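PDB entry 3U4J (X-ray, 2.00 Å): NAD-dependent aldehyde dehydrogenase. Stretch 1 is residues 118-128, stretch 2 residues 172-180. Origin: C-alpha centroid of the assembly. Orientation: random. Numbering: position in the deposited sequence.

Stretch 1, residues 118-128: AQARGEIGFCA
Stretch 2, residues 172-180: NFPFIIASE

No direct hydrogen bond joins the two stretches; their polar link is a single water, which donates to Glu123 OE1 (2.9 Å) and accepts from the backbone Ile176 N (3.1 Å), in the first turn of its helix. Residues 118-128 are helical throughout, and residues 174-180 form a second helix running nearly parallel to it, with an angle of 9° between N-to-C directions and a closest axial approach of 9.3 Å. Phe173 (phi/psi -138/68, chi1 m) occupies the N-cap position. The CA atoms nearest each other across the stretches are those of Cys127 and Ser179, 5.7 Å apart.

Cys127 (chi1 m) points toward the second helix and packs tightly: SG lies 3.3 Å from Phe175 CD2, oblique to that ring (chi1 t), and 3.5 Å from Ile176 CA. Its CB is 3.4 Å from Ser179 OG (chi1 m), a hydroxyl that donates back to Phe175 O within its own helix (OG to O, 3.0 Å). Apolar contacts continue on Cys127's own helix: Ile124 CD1 (m, m) lies 3.7 Å from Phe175 CD2, and Phe126 CD2 (chi1 t) lies 3.5 Å from Ile176 CD1 (chi1 m, chi2 -91°, between wells).

Toward the N-terminal end, Gln119 NE2 (t, t) donates a hydrogen bond to Glu123 OE2 (m, t; 2.7 Å, 168°). That same OE2 approaches the Phe173 ring edge, 3.4 Å from CE1.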

# COMPACT_ATOMS: atom_id res chain seq x y z
N ALA A 118 -14.29 4.89 36.44
CA ALA A 118 -14.12 3.62 35.74
C ALA A 118 -13.96 3.87 34.24
O ALA A 118 -13.15 3.21 33.60
CB ALA A 118 -15.32 2.67 36.03
N GLN A 119 -14.72 4.82 33.68
CA GLN A 119 -14.54 5.20 32.28
C GLN A 119 -13.16 5.85 32.07
O GLN A 119 -12.44 5.52 31.12
CB GLN A 119 -15.63 6.14 31.81
CG GLN A 119 -15.44 6.69 30.40
CD GLN A 119 -16.38 7.85 30.11
OE1 GLN A 119 -17.43 7.97 30.75
NE2 GLN A 119 -16.02 8.68 29.14
N ALA A 120 -12.81 6.79 32.95
CA ALA A 120 -11.51 7.46 32.85
C ALA A 120 -10.39 6.43 32.86
O ALA A 120 -9.50 6.50 32.04
CB ALA A 120 -11.32 8.47 33.96
N ARG A 121 -10.46 5.46 33.76
CA ARG A 121 -9.41 4.44 33.88
C ARG A 121 -9.27 3.67 32.56
O ARG A 121 -8.15 3.47 32.09
CB ARG A 121 -9.71 3.50 35.05
CG ARG A 121 -8.68 2.40 35.29
CD ARG A 121 -9.14 1.43 36.43
NE ARG A 121 -9.24 2.15 37.70
CZ ARG A 121 -10.36 2.48 38.32
NH1 ARG A 121 -11.55 2.11 37.84
NH2 ARG A 121 -10.30 3.15 39.45
N GLY A 122 -10.40 3.26 31.98
CA GLY A 122 -10.40 2.57 30.66
C GLY A 122 -9.83 3.45 29.55
O GLY A 122 -9.10 2.96 28.67
N GLU A 123 -10.16 4.73 29.56
CA GLU A 123 -9.56 5.66 28.60
C GLU A 123 -8.03 5.80 28.67
O GLU A 123 -7.36 5.88 27.63
CB GLU A 123 -10.21 7.04 28.69
CG GLU A 123 -11.58 7.04 28.11
CD GLU A 123 -12.26 8.41 28.21
OE1 GLU A 123 -11.57 9.44 28.45
OE2 GLU A 123 -13.51 8.43 28.07
N ILE A 124 -7.49 5.88 29.88
CA ILE A 124 -6.03 5.98 30.05
C ILE A 124 -5.38 4.73 29.45
O ILE A 124 -4.39 4.84 28.75
CB ILE A 124 -5.62 6.11 31.55
CG1 ILE A 124 -6.34 7.29 32.22
CG2 ILE A 124 -4.08 6.25 31.70
CD1 ILE A 124 -6.19 8.69 31.48
N GLY A 125 -5.94 3.56 29.75
CA GLY A 125 -5.46 2.30 29.15
C GLY A 125 -5.52 2.31 27.63
O GLY A 125 -4.59 1.87 26.94
N PHE A 126 -6.63 2.79 27.09
CA PHE A 126 -6.74 2.98 25.65
C PHE A 126 -5.68 3.94 25.08
O PHE A 126 -5.10 3.70 24.03
CB PHE A 126 -8.15 3.45 25.30
CG PHE A 126 -8.45 3.38 23.83
CD1 PHE A 126 -8.78 2.17 23.24
CD2 PHE A 126 -8.42 4.53 23.05
CE1 PHE A 126 -9.08 2.10 21.86
CE2 PHE A 126 -8.69 4.47 21.69
CZ PHE A 126 -9.02 3.26 21.09
N CYS A 127 -5.41 5.02 25.80
CA CYS A 127 -4.38 5.96 25.36
C CYS A 127 -3.01 5.32 25.34
O CYS A 127 -2.21 5.60 24.44
CB CYS A 127 -4.34 7.18 26.27
SG CYS A 127 -5.76 8.23 26.00
N ALA A 128 -2.72 4.47 26.33
CA ALA A 128 -1.45 3.76 26.28
C ALA A 128 -1.40 2.90 25.00
O ALA A 128 -0.34 2.80 24.37
CB ALA A 128 -1.24 2.89 27.53
N ASN A 172 -13.82 17.45 26.37
CA ASN A 172 -14.60 16.23 26.58
C ASN A 172 -13.77 14.96 26.68
O ASN A 172 -14.12 14.07 27.46
CB ASN A 172 -15.73 16.11 25.55
CG ASN A 172 -15.23 15.97 24.10
OD1 ASN A 172 -14.09 16.34 23.76
ND2 ASN A 172 -16.11 15.46 23.23
N PHE A 173 -12.71 14.87 25.89
CA PHE A 173 -11.79 13.71 25.94
C PHE A 173 -10.34 14.19 25.85
O PHE A 173 -9.67 13.96 24.84
CB PHE A 173 -12.06 12.74 24.78
CG PHE A 173 -13.42 12.10 24.80
CD1 PHE A 173 -13.66 10.99 25.60
CD2 PHE A 173 -14.44 12.60 24.01
CE1 PHE A 173 -14.94 10.38 25.62
CE2 PHE A 173 -15.72 12.01 24.01
CZ PHE A 173 -15.96 10.89 24.81
N PRO A 174 -9.87 14.88 26.88
CA PRO A 174 -8.57 15.55 26.71
C PRO A 174 -7.44 14.58 26.47
O PRO A 174 -6.64 14.80 25.56
CB PRO A 174 -8.36 16.29 28.02
CG PRO A 174 -9.74 16.43 28.61
CD PRO A 174 -10.43 15.13 28.21
N PHE A 175 -7.37 13.50 27.26
CA PHE A 175 -6.21 12.62 27.15
C PHE A 175 -6.29 11.84 25.85
O PHE A 175 -5.27 11.62 25.16
CB PHE A 175 -6.09 11.70 28.37
CG PHE A 175 -4.67 11.20 28.62
CD1 PHE A 175 -3.65 12.09 28.99
CD2 PHE A 175 -4.36 9.85 28.53
CE1 PHE A 175 -2.37 11.65 29.27
CE2 PHE A 175 -3.03 9.38 28.79
CZ PHE A 175 -2.06 10.27 29.16
N ILE A 176 -7.51 11.40 25.52
CA ILE A 176 -7.72 10.62 24.30
C ILE A 176 -7.31 11.39 23.07
O ILE A 176 -6.58 10.88 22.22
CB ILE A 176 -9.19 10.14 24.18
CG1 ILE A 176 -9.44 8.99 25.17
CG2 ILE A 176 -9.50 9.75 22.74
CD1 ILE A 176 -9.18 7.60 24.60
N ILE A 177 -7.79 12.63 22.97
CA ILE A 177 -7.55 13.40 21.76
C ILE A 177 -6.07 13.75 21.63
O ILE A 177 -5.51 13.70 20.53
CB ILE A 177 -8.54 14.60 21.62
CG1 ILE A 177 -9.95 13.99 21.39
CG2 ILE A 177 -8.22 15.46 20.39
CD1 ILE A 177 -11.10 14.86 21.77
N ALA A 178 -5.42 14.06 22.75
CA ALA A 178 -3.96 14.28 22.70
C ALA A 178 -3.27 13.01 22.15
O ALA A 178 -2.38 13.09 21.26
CB ALA A 178 -3.44 14.61 24.07
N SER A 179 -3.71 11.86 22.65
CA SER A 179 -3.15 10.57 22.30
C SER A 179 -3.51 10.09 20.88
O SER A 179 -2.82 9.23 20.33
CB SER A 179 -3.53 9.52 23.35
OG SER A 179 -2.93 9.81 24.59
N GLU A 180 -4.59 10.63 20.30
CA GLU A 180 -4.92 10.38 18.87
C GLU A 180 -4.17 11.33 17.92
O GLU A 180 -4.24 11.16 16.71
CB GLU A 180 -6.41 10.59 18.58
CG GLU A 180 -7.40 9.70 19.28
CD GLU A 180 -8.85 10.12 18.96
OE1 GLU A 180 -9.08 11.24 18.40
OE2 GLU A 180 -9.77 9.34 19.30
O HOH W 1 -9.77 11.51 27.62